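Local coordinates for actinorhodin polyketide putative beta-ketoacyl synthase 2 (Streptomyces coelicolor A3, PDB 1TQY), which probably acts as the chain length factor in actinorhodin polyketide biosynthesis, as a member of the beta-ketoacyl synthase family, at residues 32-37 against 359-364; 224-229 against 302-307; 334-339 against 363-368. All coordinates share one frame; numbering follows the deposited sequence.

Interaction 1: residues 32-37 against 359-364; sequences AVLDGR and EGVIAP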
# COMPACT_ATOMS: atom_id res chain seq x y z
N ALA B 32 5.77 -28.63 -12.12
CA ALA B 32 6.17 -29.05 -10.78
C ALA B 32 4.95 -29.25 -9.86
O ALA B 32 4.92 -30.17 -9.05
CB ALA B 32 7.11 -28.01 -10.17
N VAL B 33 3.96 -28.38 -10.01
CA VAL B 33 2.75 -28.45 -9.21
C VAL B 33 1.96 -29.73 -9.43
O VAL B 33 1.55 -30.39 -8.48
CB VAL B 33 1.83 -27.27 -9.52
CG1 VAL B 33 0.50 -27.45 -8.81
CG2 VAL B 33 2.50 -25.99 -9.08
N LEU B 34 1.74 -30.07 -10.69
CA LEU B 34 0.98 -31.27 -11.01
C LEU B 34 1.74 -32.53 -10.62
O LEU B 34 1.15 -33.57 -10.35
CB LEU B 34 0.65 -31.31 -12.50
CG LEU B 34 -0.37 -30.29 -13.02
CD1 LEU B 34 -0.64 -30.52 -14.49
CD2 LEU B 34 -1.68 -30.40 -12.23
N ASP B 35 3.07 -32.42 -10.57
CA ASP B 35 3.91 -33.54 -10.21
C ASP B 35 4.25 -33.57 -8.73
O ASP B 35 4.96 -34.47 -8.26
CB ASP B 35 5.20 -33.51 -11.03
CG ASP B 35 6.05 -34.73 -10.78
OD1 ASP B 35 5.48 -35.85 -10.76
OD2 ASP B 35 7.28 -34.58 -10.61
N GLY B 36 3.76 -32.59 -7.99
CA GLY B 36 4.05 -32.54 -6.57
C GLY B 36 5.46 -32.12 -6.21
O GLY B 36 5.84 -32.23 -5.04
N ARG B 37 6.26 -31.66 -7.18
CA ARG B 37 7.63 -31.23 -6.89
C ARG B 37 7.65 -29.87 -6.21
O ARG B 37 7.13 -28.89 -6.75
CB ARG B 37 8.47 -31.09 -8.17
CG ARG B 37 8.87 -32.36 -8.88
CD ARG B 37 9.97 -32.03 -9.90
NE ARG B 37 9.53 -31.05 -10.88
CZ ARG B 37 8.71 -31.33 -11.89
NH1 ARG B 37 8.26 -32.56 -12.05
NH2 ARG B 37 8.34 -30.38 -12.75
N GLU B 359 -7.00 -26.39 -17.73
CA GLU B 359 -6.57 -27.77 -17.95
C GLU B 359 -7.56 -28.83 -17.49
O GLU B 359 -7.30 -30.02 -17.67
CB GLU B 359 -5.23 -28.01 -17.24
CG GLU B 359 -4.05 -28.11 -18.18
CD GLU B 359 -3.84 -26.83 -18.97
OE1 GLU B 359 -3.64 -25.77 -18.34
OE2 GLU B 359 -3.89 -26.89 -20.22
N GLY B 360 -8.67 -28.42 -16.89
CA GLY B 360 -9.65 -29.40 -16.44
C GLY B 360 -9.21 -30.31 -15.29
O GLY B 360 -9.84 -31.34 -15.05
N VAL B 361 -8.15 -29.93 -14.58
CA VAL B 361 -7.67 -30.73 -13.45
C VAL B 361 -7.35 -29.85 -12.24
O VAL B 361 -6.90 -28.71 -12.39
CB VAL B 361 -6.40 -31.52 -13.80
CG1 VAL B 361 -6.70 -32.52 -14.91
CG2 VAL B 361 -5.28 -30.57 -14.23
N ILE B 362 -7.59 -30.38 -11.04
CA ILE B 362 -7.31 -29.63 -9.82
C ILE B 362 -5.88 -29.90 -9.34
O ILE B 362 -5.53 -31.04 -9.02
CB ILE B 362 -8.28 -30.01 -8.67
CG1 ILE B 362 -9.73 -29.70 -9.10
CG2 ILE B 362 -7.92 -29.24 -7.40
CD1 ILE B 362 -10.80 -30.12 -8.10
N ALA B 363 -5.07 -28.84 -9.29
CA ALA B 363 -3.68 -28.94 -8.83
C ALA B 363 -3.73 -29.57 -7.44
O ALA B 363 -4.50 -29.14 -6.59
CB ALA B 363 -3.07 -27.55 -8.76
N PRO B 364 -2.92 -30.60 -7.19
CA PRO B 364 -2.90 -31.28 -5.89
C PRO B 364 -2.12 -30.60 -4.77
O PRO B 364 -1.42 -29.61 -5.00
CB PRO B 364 -2.31 -32.64 -6.24
CG PRO B 364 -1.25 -32.26 -7.24
CD PRO B 364 -2.00 -31.26 -8.14
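Val-33, in the last turn of helix 26-34, meets Ala-363 methyl to methyl, with Val-33 CG1 3.6 Å from Ala-363 CB. The branch that touches is the one anti to the backbone N (chi1 173°). The carbonyl of Val-33 takes part as well: Pro-364 CG approaches Val-33 O to 3.6 Å, and the ring presents carbon alone to this oxygen, which is already bonded to the N-H of Gly-36. Leu-34 follows. Its CB points away from the 359-364 loop, yet one branch of the side chain returns: CD2 lies 4.1 Å from Val-361 CG2 and is also 4.2 Å from Pro-364 CD. The leucine crosses both the valine and the proline ring at about a right angle, and Pro-384, from a further loop, touches Leu-34 and Pro-364 too. Beyond Leu-34 the helix ends in a Schellman motif. Gly-36 takes positive phi (73°), its N reaches Val-33 O at 3.2 Å, and Arg-37 N reaches Ala-32 O at 2.7 Å. Arg-37 then folds back over the helix end, with Ala-32 CA under one face of its guanidinium, offset toward the rim, and its NH1 makes a salt bridge of 2.7 Å to Asp-35 OD2, bent and weak as a hydrogen bond. In the opposing loop, Ala-363 O is hydrogen-bonded to Thr-332 OG1, and Trp-30 of helix 26-34 touches Val-361. The contact thus joins the end of an N-terminal helix to the loop that leaves helix 345-359, residues more than 300 positions apart. No hydrogen bond or salt bridge spans the two segments; the junction itself consists of apolar contacts between methyl groups and a proline ring and the capped helix end.

Interaction 2: residues 224-229 against 302-307; sequences LPFDER and VFADGA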
# COMPACT_ATOMS: atom_id res chain seq x y z
N LEU B 224 2.89 -28.21 6.14
CA LEU B 224 1.79 -29.14 6.02
C LEU B 224 0.43 -28.58 6.42
O LEU B 224 -0.14 -28.97 7.43
CB LEU B 224 2.12 -30.38 6.86
CG LEU B 224 3.48 -31.04 6.56
CD1 LEU B 224 3.77 -32.14 7.58
CD2 LEU B 224 3.46 -31.61 5.15
N PRO B 225 -0.12 -27.66 5.62
CA PRO B 225 -1.42 -27.10 5.98
C PRO B 225 -2.54 -28.15 6.01
O PRO B 225 -2.68 -28.95 5.09
CB PRO B 225 -1.65 -26.03 4.90
CG PRO B 225 -0.93 -26.60 3.71
CD PRO B 225 0.37 -27.10 4.34
N PHE B 226 -3.31 -28.14 7.09
CA PHE B 226 -4.43 -29.06 7.30
C PHE B 226 -4.01 -30.48 7.71
O PHE B 226 -4.85 -31.35 7.89
CB PHE B 226 -5.33 -29.13 6.05
CG PHE B 226 -5.98 -27.80 5.71
CD1 PHE B 226 -5.77 -27.21 4.47
CD2 PHE B 226 -6.77 -27.13 6.64
CE1 PHE B 226 -6.34 -25.98 4.15
CE2 PHE B 226 -7.34 -25.89 6.34
CZ PHE B 226 -7.12 -25.31 5.10
N ASP B 227 -2.70 -30.70 7.87
CA ASP B 227 -2.21 -32.01 8.31
C ASP B 227 -2.12 -32.01 9.83
O ASP B 227 -1.82 -30.97 10.44
CB ASP B 227 -0.82 -32.28 7.73
CG ASP B 227 -0.34 -33.69 8.00
OD1 ASP B 227 -0.39 -34.53 7.07
OD2 ASP B 227 0.07 -33.96 9.14
N GLU B 228 -2.36 -33.15 10.46
CA GLU B 228 -2.29 -33.20 11.92
C GLU B 228 -0.90 -32.86 12.43
O GLU B 228 -0.74 -32.48 13.59
CB GLU B 228 -2.72 -34.57 12.44
CG GLU B 228 -1.88 -35.72 11.96
CD GLU B 228 -2.26 -37.01 12.67
OE1 GLU B 228 -3.47 -37.33 12.72
OE2 GLU B 228 -1.34 -37.71 13.16
N ARG B 229 0.11 -32.97 11.58
CA ARG B 229 1.48 -32.64 11.98
C ARG B 229 1.86 -31.18 11.65
O ARG B 229 3.02 -30.80 11.78
CB ARG B 229 2.49 -33.59 11.34
CG ARG B 229 2.37 -35.06 11.77
CD ARG B 229 2.59 -35.25 13.28
NE ARG B 229 2.49 -36.66 13.68
CZ ARG B 229 3.37 -37.60 13.35
NH1 ARG B 229 4.42 -37.30 12.60
NH2 ARG B 229 3.19 -38.86 13.77
N VAL B 302 -11.93 -25.03 -4.04
CA VAL B 302 -11.48 -23.96 -3.17
C VAL B 302 -9.98 -24.01 -2.92
O VAL B 302 -9.45 -25.00 -2.39
CB VAL B 302 -12.20 -24.05 -1.81
CG1 VAL B 302 -11.68 -22.97 -0.88
CG2 VAL B 302 -13.70 -23.92 -2.01
N PHE B 303 -9.28 -22.97 -3.36
CA PHE B 303 -7.85 -22.86 -3.14
C PHE B 303 -7.72 -22.14 -1.81
O PHE B 303 -7.77 -20.92 -1.74
CB PHE B 303 -7.18 -22.05 -4.25
CG PHE B 303 -6.90 -22.86 -5.47
CD1 PHE B 303 -7.95 -23.31 -6.26
CD2 PHE B 303 -5.60 -23.21 -5.80
CE1 PHE B 303 -7.69 -24.11 -7.37
CE2 PHE B 303 -5.33 -24.01 -6.90
CZ PHE B 303 -6.38 -24.46 -7.69
N ALA B 304 -7.56 -22.93 -0.75
CA ALA B 304 -7.46 -22.43 0.62
C ALA B 304 -6.19 -21.65 0.93
O ALA B 304 -5.15 -21.87 0.31
CB ALA B 304 -7.60 -23.61 1.58
N ASP B 305 -6.29 -20.76 1.90
CA ASP B 305 -5.14 -19.97 2.31
C ASP B 305 -4.02 -20.92 2.76
O ASP B 305 -2.84 -20.68 2.47
CB ASP B 305 -5.55 -19.00 3.42
CG ASP B 305 -4.37 -18.23 4.01
OD1 ASP B 305 -3.75 -17.42 3.28
OD2 ASP B 305 -4.09 -18.44 5.20
N GLY B 306 -4.38 -22.00 3.45
CA GLY B 306 -3.40 -22.97 3.90
C GLY B 306 -2.34 -22.41 4.82
O GLY B 306 -1.14 -22.41 4.49
N ALA B 307 -2.76 -21.95 5.99
CA ALA B 307 -1.85 -21.36 6.97
C ALA B 307 -0.72 -22.27 7.46
O ALA B 307 0.38 -21.79 7.74
CB ALA B 307 -2.64 -20.84 8.16
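A type II beta turn from Leu-224 to Asp-227 carries Pro-225 and Phe-226 at its two central positions and sets the proline against Gly-306 and the phenylalanine ring against Ala-304 and Gly-306, in the loop that leaves strand 301-303. The turn is closed by Asp-227 N and Leu-224 O at 3.1 Å, with Phe-226 at positive phi (77°). Pro-225 CB points at the other backbone and stands 3.7 Å from Gly-306 CA; the lack of a side chain on Gly-306 permits this close approach. Phe-226 has CG anti to its carbonyl carbon (chi1 -62°), and the rim of its ring reaches the loop: CE1 lies 3.7 Å from Ala-304 CB, which sits at the ring edge, near its plane. The same CE1 is 4.2 Å from Gly-306 CA, approached obliquely. Asp-227, the last residue of the beta turn, also opens an Asx turn, its OD2 accepting from Arg-229 N at 2.6 Å through the anti lone pair, while OD1 pairs with Arg-221. Across the contact the forces are apolar, and several backbone polar groups at the contact are bonded to neighbours: Phe-226 N to Asp-313 OD2, Gly-306 N to Glu-316 OE1 and Gly-306 O to Tyr-223 OH. Helix 310-324 supplies both acidic residues and also packs on Phe-226 and Ala-304 through Glu-316, while strand 391-398 touches Ala-307 through Arg-397.

Interaction 3: residues 334-339 against 363-368; sequences PKTTTG and APTAGV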
# COMPACT_ATOMS: atom_id res chain seq x y z
N PRO B 334 -1.89 -25.84 -3.25
CA PRO B 334 -0.66 -26.04 -4.02
C PRO B 334 0.55 -25.30 -3.45
O PRO B 334 1.69 -25.71 -3.69
CB PRO B 334 -1.05 -25.56 -5.41
CG PRO B 334 -2.52 -25.85 -5.47
CD PRO B 334 -2.98 -25.35 -4.12
N LYS B 335 0.32 -24.23 -2.70
CA LYS B 335 1.45 -23.48 -2.15
C LYS B 335 2.36 -24.35 -1.29
O LYS B 335 3.43 -23.91 -0.85
CB LYS B 335 0.98 -22.25 -1.36
CG LYS B 335 0.07 -22.54 -0.17
CD LYS B 335 -0.17 -21.26 0.64
CE LYS B 335 -0.93 -20.20 -0.17
NZ LYS B 335 -2.35 -20.63 -0.47
N THR B 336 1.95 -25.59 -1.03
CA THR B 336 2.79 -26.50 -0.26
C THR B 336 4.07 -26.76 -1.07
O THR B 336 5.09 -27.17 -0.52
CB THR B 336 2.09 -27.84 0.01
OG1 THR B 336 1.49 -28.33 -1.21
CG2 THR B 336 1.00 -27.68 1.07
N THR B 337 4.00 -26.51 -2.38
CA THR B 337 5.17 -26.71 -3.23
C THR B 337 6.06 -25.48 -3.33
O THR B 337 7.18 -25.58 -3.83
CB THR B 337 4.76 -27.11 -4.67
OG1 THR B 337 3.96 -26.07 -5.26
CG2 THR B 337 4.00 -28.42 -4.68
N THR B 338 5.58 -24.34 -2.86
CA THR B 338 6.35 -23.09 -2.95
C THR B 338 6.65 -22.39 -1.63
O THR B 338 7.66 -21.68 -1.52
CB THR B 338 5.63 -22.05 -3.82
OG1 THR B 338 4.42 -21.65 -3.17
CG2 THR B 338 5.30 -22.62 -5.17
N GLY B 339 5.79 -22.58 -0.64
CA GLY B 339 5.98 -21.89 0.62
C GLY B 339 5.06 -20.68 0.51
O GLY B 339 4.44 -20.48 -0.54
N ALA B 363 -5.07 -28.84 -9.29
CA ALA B 363 -3.68 -28.94 -8.83
C ALA B 363 -3.73 -29.57 -7.44
O ALA B 363 -4.50 -29.14 -6.59
CB ALA B 363 -3.07 -27.55 -8.76
N PRO B 364 -2.92 -30.60 -7.19
CA PRO B 364 -2.90 -31.28 -5.89
C PRO B 364 -2.12 -30.60 -4.77
O PRO B 364 -1.42 -29.61 -5.00
CB PRO B 364 -2.31 -32.64 -6.24
CG PRO B 364 -1.25 -32.26 -7.24
CD PRO B 364 -2.00 -31.26 -8.14
N THR B 365 -2.26 -31.14 -3.56
CA THR B 365 -1.55 -30.62 -2.40
C THR B 365 -0.44 -31.61 -2.08
O THR B 365 -0.69 -32.82 -2.01
CB THR B 365 -2.46 -30.50 -1.17
OG1 THR B 365 -3.63 -29.74 -1.51
CG2 THR B 365 -1.73 -29.81 -0.02
N ALA B 366 0.78 -31.10 -1.90
CA ALA B 366 1.94 -31.92 -1.60
C ALA B 366 2.23 -32.01 -0.10
O ALA B 366 1.84 -31.12 0.66
CB ALA B 366 3.17 -31.35 -2.32
N GLY B 367 2.90 -33.08 0.32
CA GLY B 367 3.29 -33.26 1.71
C GLY B 367 2.28 -33.81 2.70
O GLY B 367 2.56 -34.80 3.39
N VAL B 368 1.13 -33.16 2.79
CA VAL B 368 0.06 -33.56 3.70
C VAL B 368 -0.28 -35.03 3.48
O VAL B 368 -0.44 -35.47 2.34
CB VAL B 368 -1.21 -32.71 3.45
CG1 VAL B 368 -2.30 -33.05 4.47
CG2 VAL B 368 -0.84 -31.24 3.50
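A short 3-10 segment, 334-337, follows strand 330-332 and leans on the loop 363-368, which leaves the helix 345-359 that comes next in the chain. Thr-336 carries the polar link: its OG1 accepts from Ala-366 N at 2.9 Å with an N-H...O angle of 151°. Chi1 of 47° places this oxygen between the backbone N and the carbonyl carbon, and OG1 is also hydrogen-bonded to Val-333 O. The methyl of Thr-336 meets that of Thr-365, CG2 to CG2 at 3.6 Å, the two side chains crossing at about a right angle. Thr-365 OG1 turns instead to Val-333 N. Two more apolar contacts accompany it: Pro-334 CG packs 3.7 Å from Ala-363 CB, and Thr-337 CG2 lies 3.9 Å from Ala-366 CB. Thr-337 also fastens its own 3-10 turn, for its OG1 and N reach Pro-334 O from opposite faces of the carbonyl plane, both at 2.8 Å. One hydrogen bond therefore ties the two segments, bordered by methyl and proline contacts, while Pro-364 O is buried beside Pro-334 CA without a polar partner, a probable small cost of the close fit.

Interactions 1 and 3 are neighbours, their centres about 9 Å apart, and share Ala-363 and Pro-364: helix 26-34 and the 3-10 segment 334-337 both pack on Ala-363 and also meet directly, Val-33 CG1 lying 4.2 Å from Pro-334 CB. Interaction 2 lies about 9 Å from interaction 3, centre to centre, and is joined to it by Lys-335, whose NZ reaches Asp-305 O at 3.0 Å and pairs with Asp-349. Pro-225 CD also sits 3.4 Å from Thr-336 CG2. Interactions 1 and 2 do not touch. The bound sodium ion, at Pro-21 and Gln-58, is about 10 Å from the Thr-337 side chain and about 12 Å from that of Val-33.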